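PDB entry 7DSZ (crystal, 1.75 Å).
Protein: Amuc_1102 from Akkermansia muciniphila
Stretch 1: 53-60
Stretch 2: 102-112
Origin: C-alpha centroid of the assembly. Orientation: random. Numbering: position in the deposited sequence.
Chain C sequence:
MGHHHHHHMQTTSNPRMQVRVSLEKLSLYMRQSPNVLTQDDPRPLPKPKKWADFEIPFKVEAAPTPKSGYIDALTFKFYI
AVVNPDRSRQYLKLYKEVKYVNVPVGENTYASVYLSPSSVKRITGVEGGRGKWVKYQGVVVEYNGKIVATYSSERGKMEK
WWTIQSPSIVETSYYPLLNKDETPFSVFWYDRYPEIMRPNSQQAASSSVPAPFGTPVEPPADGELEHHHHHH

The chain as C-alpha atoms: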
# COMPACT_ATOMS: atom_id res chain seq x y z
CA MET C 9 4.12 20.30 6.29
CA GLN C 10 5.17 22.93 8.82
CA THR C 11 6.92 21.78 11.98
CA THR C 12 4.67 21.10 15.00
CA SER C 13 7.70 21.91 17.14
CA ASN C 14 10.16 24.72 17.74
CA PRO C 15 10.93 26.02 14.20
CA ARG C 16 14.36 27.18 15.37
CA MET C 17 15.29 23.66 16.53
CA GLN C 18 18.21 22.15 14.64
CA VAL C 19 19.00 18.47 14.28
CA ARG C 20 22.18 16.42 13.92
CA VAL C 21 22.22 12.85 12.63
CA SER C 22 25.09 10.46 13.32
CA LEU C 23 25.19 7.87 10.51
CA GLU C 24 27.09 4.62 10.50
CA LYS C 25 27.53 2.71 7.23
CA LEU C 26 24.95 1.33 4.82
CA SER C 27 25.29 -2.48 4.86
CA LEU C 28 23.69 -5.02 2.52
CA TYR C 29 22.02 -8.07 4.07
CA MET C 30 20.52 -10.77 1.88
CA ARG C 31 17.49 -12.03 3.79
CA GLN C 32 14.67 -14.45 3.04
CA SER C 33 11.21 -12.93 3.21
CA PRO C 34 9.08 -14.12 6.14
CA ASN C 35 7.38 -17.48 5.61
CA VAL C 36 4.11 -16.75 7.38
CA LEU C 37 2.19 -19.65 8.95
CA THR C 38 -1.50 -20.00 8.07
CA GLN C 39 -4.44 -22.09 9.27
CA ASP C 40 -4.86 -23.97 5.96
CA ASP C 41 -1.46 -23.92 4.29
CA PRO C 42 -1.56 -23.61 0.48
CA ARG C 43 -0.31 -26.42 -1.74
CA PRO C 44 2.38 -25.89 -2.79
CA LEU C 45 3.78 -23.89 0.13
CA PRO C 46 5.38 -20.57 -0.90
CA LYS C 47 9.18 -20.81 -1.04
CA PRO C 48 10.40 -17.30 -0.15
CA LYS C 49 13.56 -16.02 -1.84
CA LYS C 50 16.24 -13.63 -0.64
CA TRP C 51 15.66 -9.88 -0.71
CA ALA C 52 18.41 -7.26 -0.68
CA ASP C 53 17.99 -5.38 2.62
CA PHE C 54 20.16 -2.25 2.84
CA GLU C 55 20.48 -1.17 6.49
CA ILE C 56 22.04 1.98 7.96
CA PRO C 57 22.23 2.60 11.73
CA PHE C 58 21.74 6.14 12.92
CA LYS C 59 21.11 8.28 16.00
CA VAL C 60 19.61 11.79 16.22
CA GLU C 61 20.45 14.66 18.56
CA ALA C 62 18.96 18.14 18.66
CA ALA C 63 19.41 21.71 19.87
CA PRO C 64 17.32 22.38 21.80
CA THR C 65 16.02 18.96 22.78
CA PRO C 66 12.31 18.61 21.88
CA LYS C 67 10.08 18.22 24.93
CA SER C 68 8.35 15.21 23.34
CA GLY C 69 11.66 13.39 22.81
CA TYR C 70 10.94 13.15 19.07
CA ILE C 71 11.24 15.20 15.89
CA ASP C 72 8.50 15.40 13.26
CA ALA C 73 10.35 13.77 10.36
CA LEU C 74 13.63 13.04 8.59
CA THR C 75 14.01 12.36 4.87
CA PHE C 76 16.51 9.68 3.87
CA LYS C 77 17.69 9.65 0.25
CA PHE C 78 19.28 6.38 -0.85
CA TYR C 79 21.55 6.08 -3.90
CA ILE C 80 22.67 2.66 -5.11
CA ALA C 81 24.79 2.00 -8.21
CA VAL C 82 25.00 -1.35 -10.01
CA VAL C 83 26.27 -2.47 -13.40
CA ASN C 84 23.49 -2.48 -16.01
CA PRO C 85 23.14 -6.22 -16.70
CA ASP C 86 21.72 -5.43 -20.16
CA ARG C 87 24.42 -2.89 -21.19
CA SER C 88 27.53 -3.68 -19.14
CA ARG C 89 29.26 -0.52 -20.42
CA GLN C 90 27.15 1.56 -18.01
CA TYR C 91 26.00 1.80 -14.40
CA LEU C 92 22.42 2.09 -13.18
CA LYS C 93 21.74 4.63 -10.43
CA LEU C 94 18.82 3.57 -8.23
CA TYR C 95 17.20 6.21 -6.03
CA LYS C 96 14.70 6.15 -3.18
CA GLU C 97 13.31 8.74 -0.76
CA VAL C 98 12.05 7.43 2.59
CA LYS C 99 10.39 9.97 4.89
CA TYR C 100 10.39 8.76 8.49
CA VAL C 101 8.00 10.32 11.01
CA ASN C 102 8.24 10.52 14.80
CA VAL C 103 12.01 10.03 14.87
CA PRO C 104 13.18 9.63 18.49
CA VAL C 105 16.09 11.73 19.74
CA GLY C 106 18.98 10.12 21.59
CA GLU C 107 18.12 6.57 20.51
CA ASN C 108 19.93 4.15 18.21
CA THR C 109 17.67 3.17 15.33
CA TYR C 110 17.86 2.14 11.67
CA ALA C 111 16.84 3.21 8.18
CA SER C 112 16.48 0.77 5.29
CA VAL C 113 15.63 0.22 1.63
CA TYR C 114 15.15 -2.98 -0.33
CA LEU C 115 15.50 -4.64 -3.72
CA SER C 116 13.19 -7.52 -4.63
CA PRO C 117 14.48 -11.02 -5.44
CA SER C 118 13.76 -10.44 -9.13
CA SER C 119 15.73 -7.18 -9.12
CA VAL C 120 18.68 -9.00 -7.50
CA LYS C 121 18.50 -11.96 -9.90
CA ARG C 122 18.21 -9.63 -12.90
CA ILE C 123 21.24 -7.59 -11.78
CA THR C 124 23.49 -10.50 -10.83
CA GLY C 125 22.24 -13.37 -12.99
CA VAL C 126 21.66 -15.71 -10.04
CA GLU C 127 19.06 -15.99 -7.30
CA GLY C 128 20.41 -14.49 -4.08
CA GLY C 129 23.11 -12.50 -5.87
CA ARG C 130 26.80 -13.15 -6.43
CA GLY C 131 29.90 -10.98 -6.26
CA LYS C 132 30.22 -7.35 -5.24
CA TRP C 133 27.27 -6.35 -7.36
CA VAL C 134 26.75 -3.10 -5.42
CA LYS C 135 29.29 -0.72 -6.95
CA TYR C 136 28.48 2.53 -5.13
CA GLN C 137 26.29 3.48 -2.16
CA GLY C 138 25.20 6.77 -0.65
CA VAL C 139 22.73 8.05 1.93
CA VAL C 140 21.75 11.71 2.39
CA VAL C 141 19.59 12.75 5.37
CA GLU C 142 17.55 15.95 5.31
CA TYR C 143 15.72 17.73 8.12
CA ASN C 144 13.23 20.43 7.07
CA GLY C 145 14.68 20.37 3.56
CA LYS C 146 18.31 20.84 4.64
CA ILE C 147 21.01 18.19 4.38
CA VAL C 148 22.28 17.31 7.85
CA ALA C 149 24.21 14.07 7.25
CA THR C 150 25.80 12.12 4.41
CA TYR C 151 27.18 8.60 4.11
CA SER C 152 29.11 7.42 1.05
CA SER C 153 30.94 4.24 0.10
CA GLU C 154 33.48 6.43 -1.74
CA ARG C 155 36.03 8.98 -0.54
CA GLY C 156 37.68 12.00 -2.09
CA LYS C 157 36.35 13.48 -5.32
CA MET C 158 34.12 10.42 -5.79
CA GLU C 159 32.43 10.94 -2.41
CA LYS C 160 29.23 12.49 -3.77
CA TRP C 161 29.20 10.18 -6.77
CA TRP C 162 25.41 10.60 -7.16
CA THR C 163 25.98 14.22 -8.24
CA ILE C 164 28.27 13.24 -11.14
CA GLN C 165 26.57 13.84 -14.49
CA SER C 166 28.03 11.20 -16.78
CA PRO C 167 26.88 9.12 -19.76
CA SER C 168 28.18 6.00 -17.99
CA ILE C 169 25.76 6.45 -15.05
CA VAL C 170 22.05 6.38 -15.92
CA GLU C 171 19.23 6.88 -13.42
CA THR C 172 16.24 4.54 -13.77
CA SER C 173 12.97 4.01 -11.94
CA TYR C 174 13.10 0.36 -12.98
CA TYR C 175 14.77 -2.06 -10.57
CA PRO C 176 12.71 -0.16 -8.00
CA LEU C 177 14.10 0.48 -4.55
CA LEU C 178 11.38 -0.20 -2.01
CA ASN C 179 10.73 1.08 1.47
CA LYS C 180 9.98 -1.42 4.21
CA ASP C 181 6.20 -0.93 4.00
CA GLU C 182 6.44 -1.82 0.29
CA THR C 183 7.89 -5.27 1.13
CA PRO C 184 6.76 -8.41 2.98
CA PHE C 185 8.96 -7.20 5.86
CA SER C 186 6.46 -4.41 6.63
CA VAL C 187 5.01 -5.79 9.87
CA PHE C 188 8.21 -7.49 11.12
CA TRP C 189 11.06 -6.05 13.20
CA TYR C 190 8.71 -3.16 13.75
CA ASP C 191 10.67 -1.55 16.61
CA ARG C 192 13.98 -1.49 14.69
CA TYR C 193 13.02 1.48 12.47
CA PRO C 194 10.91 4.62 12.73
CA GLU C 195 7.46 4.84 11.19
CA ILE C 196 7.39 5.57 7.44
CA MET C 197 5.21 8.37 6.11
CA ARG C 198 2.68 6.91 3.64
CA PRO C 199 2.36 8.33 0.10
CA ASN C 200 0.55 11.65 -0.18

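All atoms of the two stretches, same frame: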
# COMPACT_ATOMS: atom_id res chain seq x y z
N ASP C 53 18.43 -6.27 1.54
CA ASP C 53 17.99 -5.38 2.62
C ASP C 53 19.17 -4.49 2.97
O ASP C 53 20.14 -4.96 3.57
CB ASP C 53 17.51 -6.21 3.81
CG ASP C 53 17.23 -5.39 5.06
OD1 ASP C 53 17.23 -4.14 5.02
OD2 ASP C 53 16.96 -6.04 6.09
N PHE C 54 19.10 -3.22 2.57
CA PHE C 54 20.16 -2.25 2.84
C PHE C 54 19.83 -1.57 4.16
O PHE C 54 18.77 -0.96 4.28
CB PHE C 54 20.27 -1.21 1.72
CG PHE C 54 20.69 -1.78 0.39
CD1 PHE C 54 22.04 -1.84 0.04
CD2 PHE C 54 19.74 -2.22 -0.53
CE1 PHE C 54 22.43 -2.35 -1.22
CE2 PHE C 54 20.12 -2.74 -1.76
CZ PHE C 54 21.47 -2.79 -2.11
N GLU C 55 20.74 -1.66 5.14
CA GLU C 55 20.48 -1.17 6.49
C GLU C 55 21.52 -0.13 6.86
O GLU C 55 22.71 -0.37 6.65
CB GLU C 55 20.57 -2.32 7.50
CG GLU C 55 19.56 -3.43 7.27
CD GLU C 55 18.27 -3.13 7.99
OE1 GLU C 55 18.36 -2.72 9.18
OE2 GLU C 55 17.19 -3.28 7.38
N ILE C 56 21.10 1.00 7.43
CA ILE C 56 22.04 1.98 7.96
C ILE C 56 21.65 2.38 9.38
O ILE C 56 20.55 2.90 9.61
CB ILE C 56 22.19 3.22 7.06
CG1 ILE C 56 23.26 4.17 7.63
CG2 ILE C 56 20.86 3.95 6.80
CD1 ILE C 56 23.83 5.12 6.55
N PRO C 57 22.50 2.12 10.38
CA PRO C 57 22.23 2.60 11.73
C PRO C 57 22.38 4.10 11.82
O PRO C 57 23.23 4.69 11.15
CB PRO C 57 23.31 1.92 12.59
CG PRO C 57 24.00 0.94 11.71
CD PRO C 57 23.79 1.42 10.28
N PHE C 58 21.57 4.71 12.68
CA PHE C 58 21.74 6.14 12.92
C PHE C 58 21.18 6.52 14.28
O PHE C 58 20.41 5.78 14.89
CB PHE C 58 21.11 6.98 11.81
CG PHE C 58 19.60 7.04 11.83
CD1 PHE C 58 18.85 6.07 11.19
CD2 PHE C 58 18.95 8.10 12.43
CE1 PHE C 58 17.46 6.16 11.16
CE2 PHE C 58 17.57 8.19 12.41
CZ PHE C 58 16.82 7.22 11.79
N LYS C 59 21.61 7.70 14.76
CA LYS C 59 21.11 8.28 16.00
C LYS C 59 20.96 9.78 15.77
O LYS C 59 21.75 10.39 15.04
CB LYS C 59 22.07 8.00 17.18
CG LYS C 59 21.63 8.64 18.49
CD LYS C 59 22.66 8.40 19.59
CE LYS C 59 22.37 7.13 20.34
NZ LYS C 59 23.16 7.05 21.62
N VAL C 60 19.93 10.37 16.38
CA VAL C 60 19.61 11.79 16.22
C VAL C 60 19.90 12.52 17.53
O VAL C 60 19.61 12.00 18.61
CB VAL C 60 18.13 11.99 15.84
CG1 VAL C 60 17.84 13.46 15.54
CG2 VAL C 60 17.75 11.11 14.67
N ASN C 102 8.05 10.79 13.37
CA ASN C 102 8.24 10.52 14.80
C ASN C 102 9.59 9.85 15.04
O ASN C 102 9.67 8.71 15.48
CB ASN C 102 7.12 9.62 15.35
CG ASN C 102 5.75 10.23 15.23
OD1 ASN C 102 5.57 11.45 15.29
ND2 ASN C 102 4.75 9.37 15.03
N VAL C 103 10.66 10.57 14.73
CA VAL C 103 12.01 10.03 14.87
C VAL C 103 12.48 10.36 16.28
O VAL C 103 12.52 11.55 16.65
CB VAL C 103 12.95 10.59 13.80
CG1 VAL C 103 14.32 9.94 13.93
CG2 VAL C 103 12.38 10.31 12.40
N PRO C 104 12.78 9.36 17.10
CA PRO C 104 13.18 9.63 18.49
C PRO C 104 14.56 10.26 18.51
O PRO C 104 15.38 10.02 17.62
CB PRO C 104 13.19 8.24 19.13
CG PRO C 104 13.54 7.33 18.02
CD PRO C 104 12.86 7.92 16.78
N VAL C 105 14.80 11.08 19.53
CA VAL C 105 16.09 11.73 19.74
C VAL C 105 16.85 10.96 20.81
O VAL C 105 16.26 10.50 21.79
CB VAL C 105 15.88 13.21 20.14
CG1 VAL C 105 17.21 13.89 20.40
CG2 VAL C 105 15.12 13.97 19.05
N GLY C 106 18.15 10.78 20.60
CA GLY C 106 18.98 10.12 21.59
C GLY C 106 18.88 8.61 21.61
O GLY C 106 19.24 7.99 22.61
N GLU C 107 18.42 7.99 20.53
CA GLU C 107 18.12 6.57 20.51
C GLU C 107 18.68 5.94 19.24
O GLU C 107 18.44 6.44 18.14
CB GLU C 107 16.61 6.37 20.59
CG GLU C 107 16.14 4.96 20.72
CD GLU C 107 14.64 4.91 20.99
OE1 GLU C 107 14.17 5.69 21.85
OE2 GLU C 107 13.95 4.09 20.35
N ASN C 108 19.43 4.85 19.39
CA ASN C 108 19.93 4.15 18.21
C ASN C 108 18.76 3.54 17.46
O ASN C 108 17.88 2.91 18.07
CB ASN C 108 20.93 3.07 18.60
CG ASN C 108 22.19 3.65 19.20
OD1 ASN C 108 22.94 4.36 18.52
ND2 ASN C 108 22.44 3.36 20.47
N THR C 109 18.73 3.74 16.15
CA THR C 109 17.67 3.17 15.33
C THR C 109 18.26 2.89 13.95
O THR C 109 19.48 2.92 13.77
CB THR C 109 16.44 4.10 15.33
OG1 THR C 109 15.37 3.50 14.60
CG2 THR C 109 16.78 5.46 14.74
N TYR C 110 17.40 2.56 12.99
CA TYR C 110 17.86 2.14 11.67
C TYR C 110 16.97 2.73 10.59
O TYR C 110 15.77 2.93 10.79
CB TYR C 110 17.81 0.62 11.50
CG TYR C 110 19.09 -0.11 11.82
CD1 TYR C 110 20.04 -0.35 10.83
CD2 TYR C 110 19.33 -0.59 13.11
CE1 TYR C 110 21.22 -1.03 11.12
CE2 TYR C 110 20.51 -1.28 13.41
CZ TYR C 110 21.44 -1.50 12.40
OH TYR C 110 22.60 -2.20 12.67
N ALA C 111 17.57 2.96 9.42
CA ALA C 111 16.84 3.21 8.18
C ALA C 111 17.14 2.08 7.19
O ALA C 111 18.15 1.39 7.31
CB ALA C 111 17.21 4.57 7.58
N SER C 112 16.25 1.88 6.22
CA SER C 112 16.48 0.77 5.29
C SER C 112 15.79 1.02 3.95
O SER C 112 14.87 1.84 3.84
CB SER C 112 16.00 -0.56 5.89
OG SER C 112 14.59 -0.55 6.11
O HOH W 1 21.10 4.42 22.22
O HOH W 2 21.88 8.34 23.81
O HOH W 3 24.81 4.25 22.25
O HOH W 4 17.91 9.02 17.77

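Past Phe58 and Thr109 the direct ladder gives way to a water-mediated link. Just before Thr109 the second stretch runs as a loop, beside the Val60 end of the first stretch, and water 4 fills the gap, accepting from Val60 N (2.8 Å) and Glu107 N (3.0 Å) and donating to Pro104 O (2.7 Å). One direct hydrogen bond remains at this end, Gly106 N to Val60 O (2.8 Å); Gly106 has a positive phi, which glycine tolerates readily.

From Glu55 to Phe58, against Ser112 to Thr109, the ladder is regular. Ile56 N to Ala111 O and Ala111 N to Ile56 O are both 3.0 Å, as is Phe58 N to Thr109 O, while Thr109 N reaches Phe58 O at 2.9 Å. Pro57, lacking an amide hydrogen, sits at a non-hydrogen-bonded position opposite Tyr110, so its ring costs the ladder no bond. Instead its CB lies over the Tyr110 ring, 4.1 Å from the centroid.

On the other face, Phe58 is buried. Its p rotamer brings the ring across the partner strand, where Thr109 CG2 packs 3.7 Å from the ring centroid. Ala111 N meets the ring near its plane, 3.6 Å from Phe58 CE1, and the Ala111 methyl CB adds an apolar contact, 3.9 Å from Phe58 CE1. Val103 CG1 bridges Phe58 CE2 (4.0 Å) and Val60 CG2 (3.7 Å), extending this apolar cluster. At the exposed margin, the long Lys59 chain carries NZ to water 2 (2.8 Å), which donates to Gly106 O (2.9 Å).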